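Local coordinates for copper-transporting atpase (Sulfolobus solfataricus, PDB 2YJ3), which probably uses ATP hydrolysis to move copper ions across the cell membrane, this chain being its catalytic part with the phosphorylation and nucleotide-binding domains, at residues 32-37 and 208-213; 164-169 and 176-181; 44-49 and 75-80. The protein carries 1 engineered substitution. All coordinates share one frame; numbering follows the deposited sequence.

In the fold
Interactions 1 and 2 belong to the phosphorylation domain and reach the same mixed, mostly parallel sheet; interaction 3 lies in the nucleotide-binding domain, on an antiparallel sheet, its centre about 24 Å from either of the other two centres. Interaction 1 is buried and polar, two carboxylates meeting beside the ATP-site residues. Interaction 2 is a surface contact in which a helix packs on an edge strand through valine, tyrosine and the carbon chain of a lysine. Interaction 3 is partly buried and apolar. The first two touch, Lys35 CG lying 3.5 Å from Leu169 CD2, whereas interaction 3 touches neither, although strand 45-50 follows helix 35-39 directly in the chain.

Interaction 1 (32-37 and 208-213); sequences IFEKTG and VNDAAA. Engineered in segment 32-37: Glu34 (natural residue Asp).
The carboxylates of Glu34 and Asp210 approach from opposite directions with their planes 54° apart, and each near oxygen lies tilted out of the other group's plane. Glu34 OE2 and Asp210 OD2 are only 2.5 Å apart. Asp210 OD2 also sits against the bend of the glutamate chain, 2.9 Å from Glu34 CG, while Glu34 OE2 comes within 3.1 Å of Asp210 CB. The bend is at chi2 (-93°), which turns the Glu34 carboxylate toward Asp210. Glu34 is engineered in place of the natural Asp, the residue that P-type ATPases phosphorylate in their DKTG signature; Asp210 closes the GDGVND sequence, and both flank the active site of this haloacid dehalogenase-type fold. Asn209, a residue of the ATP site, stays at the margin, its OD1 4.4 Å from Glu34 OE2. A sulfate ion, probably from the crystallisation liquor, lies about 3 Å from the Glu34 side chain (nearest atoms). Lys187 forms a salt bridge to Glu34 OE2, and the backbone N-H groups of Asp206 and Gly207 bond to Asp210 OD2 and OD1; they gather positive character round these oxygens, which with the sulfate nearby is consistent with a pocket that receives phosphate.

Interaction 2 (164-169 and 176-181); sequences DKVKEL and QEYYSN
Three carbons of Lys167 crowd round the phenol oxygen of Tyr178: OH is 3.1 Å from Lys167 CG, with CD and CB of the same lysine close behind. These are contacts with the aliphatic part of the lysine, made within a beta-alpha-beta crossover in which strand 154-158 leads through helix 163-173 to strand 177-179, an outermost strand of the mostly parallel sheet of the phosphorylation domain. The helix runs back across the sheet nearly antiparallel to that strand, the segment axes 8.8 Å apart at an angle of 161°. Lys167 leaves the helix extended and bends only at chi3 (86°), past the hydroxyl, which carries its ammonium end away from the strand. Its backbone takes part as well: the CA makes a CH-pi contact over one face of the Tyr178 ring, 4.3 Å from the ring centroid and displaced toward the rim. The aromatic group is thus met by one residue both over a face and round its hydroxyl.

Val166, one residue earlier, fills the inner side of the contact. Its CG1 meets the same ring obliquely, 3.4 Å from Tyr178 CD1, a close fit for two carbons. Tyr179 starts off away from the helix and its side chain touches Ile156 and Leu158 of strand 154-158; toward Val166 it offers little more than its backbone carbonyl. Ser159 and Asp161, both of the ATP site, also border the valine, placing this packing beside the loop that follows strand 154-158. Tyr178 in turn rests on Ile157 of that strand and on Glu163 and Ser170 of the helix. Where the edge strand ends, the second methyl of Val166, CG2, settles against Ser180, 3.7 Å from its CB.

Interaction 3 (44-49 and 75-80); sequences PIVTQF and VKYAKE
Val46 and Phe49 sit three places apart on one strand, yet both set out toward helix 69-81, something a regular strand would not allow. A classic beta bulge accounts for it: Thr47 and Gln48 both face Asn132 of the neighbouring strand 126-134, and their side chains start away from the helix. The strand is an outermost one in the six-stranded antiparallel sheet of the nucleotide-binding domain, and helix 69-81 packs over it through the tyrosine. Val46 CG1 lies over one face of the Tyr77 ring, 3.7 Å from the centroid and 16° off the normal, a CH-pi contact. The other methyl, CG2, drops toward the root of the ring, 3.6 Å from Tyr77 CB. With its CG anti to the backbone N (chi1 175°), Tyr77 reaches out from the helix and crosses the valine at about a right angle. Its far end meets Phe49, whose own ring leads off to Phe131 and Leu56; Leu56, from helix 53-63, touches Tyr77 too. A magnesium ion lies about 4 Å from the Val46 side chain at the nearest atoms. At the hydroxyl end, Phe49 CB is 3.7 Å from both Tyr77 CE2 and Tyr77 OH.

Interaction 1 (32-37 and 208-213)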
ATOM      1  N   ILE A  32      -4.245 -10.812  -8.914  1.00 47.07           N
ATOM      2  CA  ILE A  32      -3.656  -9.488  -8.985  1.00 44.11           C
ATOM      3  C   ILE A  32      -3.325  -8.953  -7.600  1.00 41.59           C
ATOM      4  O   ILE A  32      -4.164  -8.980  -6.693  1.00 42.17           O
ATOM      5  CB  ILE A  32      -4.589  -8.515  -9.694  1.00 42.41           C
ATOM      6  CG1 ILE A  32      -4.853  -9.010 -11.121  1.00 48.23           C
ATOM      7  CG2 ILE A  32      -3.984  -7.123  -9.681  1.00 44.45           C
ATOM      8  CD1 ILE A  32      -5.720  -8.087 -11.971  1.00 46.45           C
ATOM      9  N   PHE A  33      -2.089  -8.486  -7.445  1.00 36.88           N
ATOM     10  CA  PHE A  33      -1.655  -7.811  -6.232  1.00 42.49           C
ATOM     11  C   PHE A  33      -1.490  -6.311  -6.437  1.00 45.35           C
ATOM     12  O   PHE A  33      -0.957  -5.862  -7.443  1.00 49.97           O
ATOM     13  CB  PHE A  33      -0.307  -8.352  -5.764  1.00 44.27           C
ATOM     14  CG  PHE A  33      -0.341  -9.773  -5.329  1.00 44.66           C
ATOM     15  CD1 PHE A  33      -0.613 -10.095  -4.011  1.00 44.40           C
ATOM     16  CD2 PHE A  33      -0.083 -10.791  -6.230  1.00 47.79           C
ATOM     17  CE1 PHE A  33      -0.641 -11.404  -3.600  1.00 47.30           C
ATOM     18  CE2 PHE A  33      -0.104 -12.111  -5.822  1.00 56.61           C
ATOM     19  CZ  PHE A  33      -0.383 -12.418  -4.504  1.00 52.24           C
ATOM     20  N   GLU A  34      -1.937  -5.548  -5.452  1.00 47.51           N
ATOM     21  CA  GLU A  34      -1.546  -4.163  -5.307  1.00 44.25           C
ATOM     22  C   GLU A  34      -0.191  -4.120  -4.626  1.00 48.13           C
ATOM     23  O   GLU A  34      -0.022  -4.670  -3.541  1.00 55.30           O
ATOM     24  CB  GLU A  34      -2.562  -3.446  -4.434  1.00 48.99           C
ATOM     25  CG  GLU A  34      -3.650  -2.761  -5.221  1.00 59.68           C
ATOM     26  CD  GLU A  34      -3.315  -1.318  -5.494  1.00 61.10           C
ATOM     27  OE1 GLU A  34      -2.131  -1.020  -5.776  1.00 59.12           O
ATOM     28  OE2 GLU A  34      -4.235  -0.481  -5.395  1.00 63.81           O
ATOM     29  N   LYS A  35       0.786  -3.479  -5.249  1.00 48.33           N
ATOM     30  CA  LYS A  35       2.105  -3.440  -4.644  1.00 47.82           C
ATOM     31  C   LYS A  35       1.983  -3.001  -3.189  1.00 45.87           C
ATOM     32  O   LYS A  35       2.395  -3.714  -2.283  1.00 54.53           O
ATOM     33  CB  LYS A  35       3.044  -2.509  -5.416  1.00 49.34           C
ATOM     34  CG  LYS A  35       4.334  -2.178  -4.672  1.00 51.19           C
ATOM     35  CD  LYS A  35       5.277  -1.331  -5.510  1.00 51.63           C
ATOM     36  CE  LYS A  35       5.262   0.119  -5.066  1.00 54.44           C
ATOM     37  NZ  LYS A  35       6.048   0.369  -3.823  1.00 55.08           N
ATOM     38  N   THR A  36       1.381  -1.841  -2.970  1.00 39.39           N
ATOM     39  CA  THR A  36       1.435  -1.206  -1.667  1.00 41.55           C
ATOM     40  C   THR A  36       0.415  -1.784  -0.700  1.00 44.81           C
ATOM     41  O   THR A  36      -0.789  -1.720  -0.951  1.00 43.96           O
ATOM     42  CB  THR A  36       1.183   0.301  -1.781  1.00 44.13           C
ATOM     43  OG1 THR A  36       2.168   0.874  -2.646  1.00 50.23           O
ATOM     44  CG2 THR A  36       1.242   0.957  -0.395  1.00 37.39           C
ATOM     45  N   GLY A  37       0.900  -2.339   0.408  1.00 44.81           N
ATOM     46  CA  GLY A  37       0.024  -2.817   1.455  1.00 36.86           C
ATOM     47  C   GLY A  37      -0.187  -4.315   1.425  1.00 40.52           C
ATOM     48  O   GLY A  37      -0.454  -4.929   2.469  1.00 43.04           O
ATOM     49  N   VAL A 208      -9.261   0.742  -0.161  1.00 74.68           N
ATOM     50  CA  VAL A 208      -9.665   2.131  -0.316  1.00 74.76           C
ATOM     51  C   VAL A 208      -9.157   2.708  -1.637  1.00 78.96           C
ATOM     52  O   VAL A 208      -9.938   2.900  -2.570  1.00 85.39           O
ATOM     53  CB  VAL A 208      -9.162   2.994   0.853  1.00 75.61           C
ATOM     54  N   ASN A 209      -7.852   2.972  -1.715  1.00 75.64           N
ATOM     55  CA  ASN A 209      -7.237   3.568  -2.908  1.00 74.73           C
ATOM     56  C   ASN A 209      -7.478   2.765  -4.191  1.00 68.87           C
ATOM     57  O   ASN A 209      -7.045   3.157  -5.279  1.00 67.28           O
ATOM     58  CB  ASN A 209      -5.727   3.774  -2.683  1.00 80.15           C
ATOM     59  CG  ASN A 209      -5.027   4.469  -3.866  1.00 81.84           C
ATOM     60  OD1 ASN A 209      -4.866   3.886  -4.942  1.00 83.16           O
ATOM     61  ND2 ASN A 209      -4.587   5.708  -3.651  1.00 77.22           N
ATOM     62  N   ASP A 210      -8.173   1.642  -4.063  1.00 61.21           N
ATOM     63  CA  ASP A 210      -8.423   0.764  -5.197  1.00 54.68           C
ATOM     64  C   ASP A 210      -9.719   0.005  -4.988  1.00 44.36           C
ATOM     65  O   ASP A 210      -9.867  -1.123  -5.455  1.00 40.77           O
ATOM     66  CB  ASP A 210      -7.287  -0.232  -5.333  1.00 59.69           C
ATOM     67  CG  ASP A 210      -7.033  -0.984  -4.046  1.00 65.58           C
ATOM     68  OD1 ASP A 210      -7.949  -1.003  -3.195  1.00 66.23           O
ATOM     69  OD2 ASP A 210      -5.926  -1.538  -3.876  1.00 67.16           O
ATOM     70  N   ALA A 211     -10.647   0.633  -4.274  1.00 42.91           N
ATOM     71  CA  ALA A 211     -11.925   0.014  -3.944  1.00 42.32           C
ATOM     72  C   ALA A 211     -12.763  -0.295  -5.178  1.00 36.55           C
ATOM     73  O   ALA A 211     -13.511  -1.263  -5.204  1.00 39.60           O
ATOM     74  CB  ALA A 211     -12.702   0.891  -2.966  1.00 46.57           C
ATOM     75  N   ALA A 212     -12.646   0.532  -6.208  1.00 41.97           N
ATOM     76  CA  ALA A 212     -13.433   0.308  -7.415  1.00 37.88           C
ATOM     77  C   ALA A 212     -12.918  -0.920  -8.155  1.00 34.77           C
ATOM     78  O   ALA A 212     -13.700  -1.748  -8.608  1.00 41.28           O
ATOM     79  CB  ALA A 212     -13.403   1.533  -8.310  1.00 36.45           C
ATOM     80  N   ALA A 213     -11.598  -1.039  -8.262  1.00 40.28           N
ATOM     81  CA  ALA A 213     -10.976  -2.209  -8.892  1.00 43.23           C
ATOM     82  C   ALA A 213     -11.395  -3.511  -8.205  1.00 38.35           C
ATOM     83  O   ALA A 213     -11.706  -4.500  -8.870  1.00 41.02           O
ATOM     84  CB  ALA A 213      -9.461  -2.076  -8.886  1.00 42.95           C
TER

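Interaction 2 (164-169 and 176-181)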
ATOM      1  N   ASP A 164      10.450   2.309 -11.705  1.00 56.98           N
ATOM      2  CA  ASP A 164      11.637   1.695 -11.102  1.00 69.33           C
ATOM      3  C   ASP A 164      11.360   1.016  -9.758  1.00 75.06           C
ATOM      4  O   ASP A 164      11.950  -0.020  -9.448  1.00 79.90           O
ATOM      5  CB  ASP A 164      12.787   2.701 -10.979  1.00 71.93           C
ATOM      6  CG  ASP A 164      12.401   3.941 -10.199  1.00 74.50           C
ATOM      7  OD1 ASP A 164      11.188   4.208 -10.056  1.00 71.12           O
ATOM      8  OD2 ASP A 164      13.318   4.659  -9.738  1.00 77.83           O
ATOM      9  N   LYS A 165      10.467   1.600  -8.964  1.00 72.65           N
ATOM     10  CA  LYS A 165      10.088   1.000  -7.687  1.00 63.53           C
ATOM     11  C   LYS A 165       9.314  -0.286  -7.935  1.00 59.18           C
ATOM     12  O   LYS A 165       9.608  -1.328  -7.348  1.00 65.00           O
ATOM     13  CB  LYS A 165       9.253   1.978  -6.858  1.00 58.23           C
ATOM     14  N   VAL A 166       8.328  -0.209  -8.821  1.00 58.46           N
ATOM     15  CA  VAL A 166       7.477  -1.355  -9.123  1.00 59.18           C
ATOM     16  C   VAL A 166       8.278  -2.492  -9.750  1.00 58.90           C
ATOM     17  O   VAL A 166       8.130  -3.652  -9.367  1.00 56.34           O
ATOM     18  CB  VAL A 166       6.289  -0.960 -10.047  1.00 50.03           C
ATOM     19  CG1 VAL A 166       5.426  -2.176 -10.369  1.00 41.61           C
ATOM     20  CG2 VAL A 166       5.445   0.129  -9.396  1.00 44.58           C
ATOM     21  N   LYS A 167       9.132  -2.156 -10.715  1.00 64.56           N
ATOM     22  CA  LYS A 167       9.917  -3.172 -11.408  1.00 68.66           C
ATOM     23  C   LYS A 167      10.826  -3.909 -10.430  1.00 68.58           C
ATOM     24  O   LYS A 167      10.916  -5.138 -10.444  1.00 69.22           O
ATOM     25  CB  LYS A 167      10.749  -2.551 -12.530  1.00 74.27           C
ATOM     26  CG  LYS A 167      11.361  -3.580 -13.465  1.00 78.30           C
ATOM     27  CD  LYS A 167      11.975  -2.933 -14.691  1.00 79.57           C
ATOM     28  CE  LYS A 167      13.412  -2.482 -14.440  1.00 84.83           C
ATOM     29  NZ  LYS A 167      14.077  -1.988 -15.696  1.00 85.94           N
ATOM     30  N   GLU A 168      11.500  -3.143  -9.582  1.00 65.15           N
ATOM     31  CA  GLU A 168      12.446  -3.696  -8.627  1.00 62.08           C
ATOM     32  C   GLU A 168      11.771  -4.704  -7.699  1.00 66.22           C
ATOM     33  O   GLU A 168      12.349  -5.746  -7.380  1.00 65.37           O
ATOM     34  CB  GLU A 168      13.076  -2.561  -7.824  1.00 63.70           C
ATOM     35  CG  GLU A 168      13.354  -2.886  -6.373  1.00 67.48           C
ATOM     36  CD  GLU A 168      13.843  -1.672  -5.607  1.00 70.26           C
ATOM     37  N   LEU A 169      10.546  -4.398  -7.278  1.00 62.24           N
ATOM     38  CA  LEU A 169       9.794  -5.325  -6.443  1.00 60.48           C
ATOM     39  C   LEU A 169       9.410  -6.552  -7.249  1.00 58.76           C
ATOM     40  O   LEU A 169       9.390  -7.664  -6.728  1.00 58.56           O
ATOM     41  CB  LEU A 169       8.528  -4.670  -5.884  1.00 61.51           C
ATOM     42  CG  LEU A 169       7.743  -5.548  -4.902  1.00 62.40           C
ATOM     43  CD1 LEU A 169       8.392  -5.500  -3.532  1.00 66.15           C
ATOM     44  CD2 LEU A 169       6.290  -5.122  -4.805  1.00 57.80           C
ATOM     45  N   GLN A 176       6.615 -11.314 -13.400  1.00 74.12           N
ATOM     46  CA  GLN A 176       6.824 -10.839 -14.758  1.00 74.37           C
ATOM     47  C   GLN A 176       5.860  -9.712 -15.110  1.00 76.55           C
ATOM     48  O   GLN A 176       6.282  -8.607 -15.454  1.00 73.77           O
ATOM     49  CB  GLN A 176       6.677 -11.993 -15.752  1.00 73.69           C
ATOM     50  N   GLU A 177       4.565  -9.993 -15.023  1.00 75.94           N
ATOM     51  CA  GLU A 177       3.552  -9.017 -15.412  1.00 70.42           C
ATOM     52  C   GLU A 177       3.268  -8.015 -14.290  1.00 61.77           C
ATOM     53  O   GLU A 177       2.854  -8.390 -13.191  1.00 59.40           O
ATOM     54  CB  GLU A 177       2.266  -9.725 -15.862  1.00 70.40           C
ATOM     55  CG  GLU A 177       1.527  -9.020 -16.996  1.00 72.85           C
ATOM     56  CD  GLU A 177       0.430  -9.878 -17.597  1.00 76.84           C
ATOM     57  N   TYR A 178       3.509  -6.740 -14.579  1.00 55.26           N
ATOM     58  CA  TYR A 178       3.239  -5.663 -13.643  1.00 50.69           C
ATOM     59  C   TYR A 178       2.987  -4.370 -14.420  1.00 57.73           C
ATOM     60  O   TYR A 178       3.549  -4.165 -15.497  1.00 60.72           O
ATOM     61  CB  TYR A 178       4.424  -5.461 -12.701  1.00 45.67           C
ATOM     62  CG  TYR A 178       5.617  -4.842 -13.385  1.00 54.11           C
ATOM     63  CD1 TYR A 178       5.712  -3.460 -13.534  1.00 52.74           C
ATOM     64  CD2 TYR A 178       6.635  -5.632 -13.905  1.00 62.76           C
ATOM     65  CE1 TYR A 178       6.788  -2.883 -14.164  1.00 55.62           C
ATOM     66  CE2 TYR A 178       7.726  -5.060 -14.553  1.00 66.83           C
ATOM     67  CZ  TYR A 178       7.794  -3.683 -14.677  1.00 65.68           C
ATOM     68  OH  TYR A 178       8.869  -3.094 -15.309  1.00 68.88           O
ATOM     69  N   TYR A 179       2.148  -3.500 -13.865  1.00 50.05           N
ATOM     70  CA  TYR A 179       1.900  -2.190 -14.444  1.00 49.42           C
ATOM     71  C   TYR A 179       2.199  -1.142 -13.389  1.00 46.13           C
ATOM     72  O   TYR A 179       1.891  -1.342 -12.225  1.00 44.84           O
ATOM     73  CB  TYR A 179       0.438  -2.079 -14.890  1.00 55.93           C
ATOM     74  CG  TYR A 179       0.024  -3.155 -15.874  1.00 64.58           C
ATOM     75  CD1 TYR A 179      -0.099  -4.479 -15.469  1.00 58.20           C
ATOM     76  CD2 TYR A 179      -0.219  -2.853 -17.211  1.00 70.89           C
ATOM     77  CE1 TYR A 179      -0.463  -5.465 -16.358  1.00 62.80           C
ATOM     78  CE2 TYR A 179      -0.588  -3.842 -18.112  1.00 73.96           C
ATOM     79  CZ  TYR A 179      -0.704  -5.147 -17.676  1.00 72.63           C
ATOM     80  OH  TYR A 179      -1.067  -6.144 -18.557  1.00 77.47           O
ATOM     81  N   SER A 180       2.794  -0.026 -13.790  1.00 50.45           N
ATOM     82  CA  SER A 180       3.100   1.034 -12.839  1.00 48.53           C
ATOM     83  C   SER A 180       2.405   2.340 -13.190  1.00 41.18           C
ATOM     84  O   SER A 180       1.758   2.457 -14.224  1.00 39.93           O
ATOM     85  CB  SER A 180       4.601   1.274 -12.788  1.00 53.15           C
ATOM     86  OG  SER A 180       5.031   1.837 -14.013  1.00 55.95           O
ATOM     87  N   ASN A 181       2.554   3.316 -12.301  1.00 44.50           N
ATOM     88  CA  ASN A 181       2.001   4.650 -12.470  1.00 56.26           C
ATOM     89  C   ASN A 181       0.508   4.677 -12.758  1.00 59.10           C
ATOM     90  O   ASN A 181       0.015   5.569 -13.461  1.00 54.53           O
ATOM     91  CB  ASN A 181       2.754   5.419 -13.559  1.00 59.39           C
ATOM     92  CG  ASN A 181       2.795   6.897 -13.280  1.00 64.72           C
ATOM     93  OD1 ASN A 181       2.188   7.693 -13.994  1.00 72.93           O
ATOM     94  ND2 ASN A 181       3.493   7.276 -12.219  1.00 65.97           N
TER

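Interaction 3 (44-49 and 75-80)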
ATOM      1  N   PRO A  44       5.457   2.606   4.969  1.00 39.04           N
ATOM      2  CA  PRO A  44       6.744   2.713   4.280  1.00 39.87           C
ATOM      3  C   PRO A  44       7.836   3.144   5.248  1.00 42.00           C
ATOM      4  O   PRO A  44       7.541   3.421   6.410  1.00 46.86           O
ATOM      5  CB  PRO A  44       6.493   3.823   3.263  1.00 43.20           C
ATOM      6  CG  PRO A  44       5.490   4.707   3.932  1.00 44.25           C
ATOM      7  CD  PRO A  44       4.607   3.788   4.743  1.00 42.95           C
ATOM      8  N   ILE A  45       9.080   3.181   4.783  1.00 37.65           N
ATOM      9  CA  ILE A  45      10.165   3.722   5.590  1.00 39.83           C
ATOM     10  C   ILE A  45      10.927   4.813   4.843  1.00 40.34           C
ATOM     11  O   ILE A  45      10.941   4.867   3.617  1.00 42.04           O
ATOM     12  CB  ILE A  45      11.186   2.649   6.051  1.00 42.01           C
ATOM     13  CG1 ILE A  45      11.804   1.923   4.855  1.00 39.57           C
ATOM     14  CG2 ILE A  45      10.529   1.645   7.008  1.00 51.49           C
ATOM     15  CD1 ILE A  45      12.785   0.804   5.250  1.00 38.44           C
ATOM     16  N   VAL A  46      11.557   5.679   5.618  1.00 35.71           N
ATOM     17  CA  VAL A  46      12.488   6.651   5.107  1.00 34.56           C
ATOM     18  C   VAL A  46      13.767   5.909   4.740  1.00 39.31           C
ATOM     19  O   VAL A  46      14.405   5.306   5.603  1.00 37.82           O
ATOM     20  CB  VAL A  46      12.776   7.678   6.196  1.00 31.57           C
ATOM     21  CG1 VAL A  46      13.999   8.502   5.840  1.00 29.74           C
ATOM     22  CG2 VAL A  46      11.521   8.551   6.449  1.00 25.99           C
ATOM     23  N   THR A  47      14.120   5.913   3.459  1.00 43.12           N
ATOM     24  CA  THR A  47      15.376   5.306   3.012  1.00 45.90           C
ATOM     25  C   THR A  47      16.510   6.329   2.941  1.00 45.28           C
ATOM     26  O   THR A  47      17.689   5.962   2.890  1.00 43.04           O
ATOM     27  CB  THR A  47      15.228   4.598   1.654  1.00 51.12           C
ATOM     28  OG1 THR A  47      14.531   5.452   0.742  1.00 57.11           O
ATOM     29  CG2 THR A  47      14.446   3.299   1.816  1.00 48.72           C
ATOM     30  N   GLN A  48      16.161   7.613   2.944  1.00 36.15           N
ATOM     31  CA  GLN A  48      17.182   8.662   3.065  1.00 38.11           C
ATOM     32  C   GLN A  48      16.600  10.050   3.329  1.00 30.72           C
ATOM     33  O   GLN A  48      15.541  10.400   2.832  1.00 34.56           O
ATOM     34  CB  GLN A  48      18.095   8.695   1.837  1.00 41.48           C
ATOM     35  CG  GLN A  48      17.753   9.774   0.831  1.00 52.10           C
ATOM     36  CD  GLN A  48      18.895  10.032  -0.144  1.00 58.80           C
ATOM     37  OE1 GLN A  48      20.063  10.121   0.254  1.00 54.46           O
ATOM     38  NE2 GLN A  48      18.562  10.158  -1.425  1.00 59.66           N
ATOM     39  N   PHE A  49      17.298  10.821   4.144  1.00 25.60           N
ATOM     40  CA  PHE A  49      16.925  12.182   4.416  1.00 28.06           C
ATOM     41  C   PHE A  49      18.105  13.075   4.059  1.00 30.24           C
ATOM     42  O   PHE A  49      19.216  12.855   4.535  1.00 28.17           O
ATOM     43  CB  PHE A  49      16.593  12.363   5.891  1.00 26.40           C
ATOM     44  CG  PHE A  49      16.392  13.794   6.283  1.00 24.70           C
ATOM     45  CD1 PHE A  49      15.262  14.475   5.867  1.00 23.19           C
ATOM     46  CD2 PHE A  49      17.348  14.462   7.046  1.00 25.41           C
ATOM     47  CE1 PHE A  49      15.072  15.817   6.205  1.00 26.70           C
ATOM     48  CE2 PHE A  49      17.183  15.792   7.382  1.00 24.83           C
ATOM     49  CZ  PHE A  49      16.035  16.474   6.963  1.00 30.22           C
ATOM     50  N   VAL A  75       7.650  10.592  10.787  1.00 23.25           N
ATOM     51  CA  VAL A  75       7.650  10.797  12.227  1.00 32.32           C
ATOM     52  C   VAL A  75       8.503   9.754  12.960  1.00 31.05           C
ATOM     53  O   VAL A  75       9.226  10.075  13.906  1.00 28.20           O
ATOM     54  CB  VAL A  75       6.211  10.738  12.798  1.00 36.14           C
ATOM     55  CG1 VAL A  75       6.255  10.471  14.304  1.00 30.34           C
ATOM     56  CG2 VAL A  75       5.475  12.026  12.490  1.00 30.82           C
ATOM     57  N   LYS A  76       8.432   8.509  12.508  1.00 30.65           N
ATOM     58  CA  LYS A  76       9.193   7.444  13.152  1.00 34.30           C
ATOM     59  C   LYS A  76      10.704   7.649  12.932  1.00 38.15           C
ATOM     60  O   LYS A  76      11.519   7.481  13.846  1.00 38.60           O
ATOM     61  CB  LYS A  76       8.766   6.098  12.590  1.00 37.24           C
ATOM     62  CG  LYS A  76       9.540   4.914  13.176  1.00 43.01           C
ATOM     63  CD  LYS A  76       8.965   3.604  12.690  1.00 49.90           C
ATOM     64  CE  LYS A  76       9.962   2.472  12.868  1.00 57.25           C
ATOM     65  NZ  LYS A  76       9.335   1.167  12.535  1.00 62.72           N
ATOM     66  N   TYR A  77      11.071   8.002  11.708  1.00 29.53           N
ATOM     67  CA  TYR A  77      12.465   8.271  11.375  1.00 27.03           C
ATOM     68  C   TYR A  77      13.002   9.422  12.210  1.00 27.74           C
ATOM     69  O   TYR A  77      14.089   9.335  12.770  1.00 28.79           O
ATOM     70  CB  TYR A  77      12.623   8.604   9.888  1.00 26.38           C
ATOM     71  CG  TYR A  77      14.035   9.005   9.510  1.00 31.97           C
ATOM     72  CD1 TYR A  77      15.004   8.038   9.232  1.00 33.20           C
ATOM     73  CD2 TYR A  77      14.405  10.346   9.443  1.00 26.95           C
ATOM     74  CE1 TYR A  77      16.309   8.396   8.882  1.00 31.75           C
ATOM     75  CE2 TYR A  77      15.709  10.715   9.100  1.00 28.61           C
ATOM     76  CZ  TYR A  77      16.658   9.739   8.825  1.00 33.20           C
ATOM     77  OH  TYR A  77      17.954  10.109   8.486  1.00 37.82           O
ATOM     78  N   ALA A  78      12.246  10.508  12.303  1.00 23.61           N
ATOM     79  CA  ALA A  78      12.740  11.651  13.065  1.00 24.75           C
ATOM     80  C   ALA A  78      12.922  11.289  14.539  1.00 33.48           C
ATOM     81  O   ALA A  78      13.902  11.685  15.170  1.00 36.25           O
ATOM     82  CB  ALA A  78      11.830  12.818  12.926  1.00 21.84           C
ATOM     83  N   LYS A  79      11.964  10.547  15.085  1.00 35.22           N
ATOM     84  CA  LYS A  79      12.034  10.117  16.473  1.00 39.25           C
ATOM     85  C   LYS A  79      13.233   9.197  16.714  1.00 39.57           C
ATOM     86  O   LYS A  79      13.861   9.279  17.761  1.00 42.19           O
ATOM     87  CB  LYS A  79      10.734   9.417  16.893  1.00 42.23           C
ATOM     88  N   GLU A  80      13.548   8.323  15.755  1.00 36.74           N
ATOM     89  CA  GLU A  80      14.715   7.444  15.899  1.00 29.28           C
ATOM     90  C   GLU A  80      16.000   8.255  15.826  1.00 39.04           C
ATOM     91  O   GLU A  80      17.027   7.827  16.354  1.00 33.48           O
ATOM     92  CB  GLU A  80      14.753   6.350  14.827  1.00 26.23           C
ATOM     93  CG  GLU A  80      13.610   5.351  14.869  1.00 32.58           C
ATOM     94  CD  GLU A  80      13.534   4.510  13.599  1.00 46.94           C
ATOM     95  OE1 GLU A  80      14.074   4.938  12.558  1.00 46.57           O
ATOM     96  OE2 GLU A  80      12.933   3.414  13.640  1.00 61.57           O
TER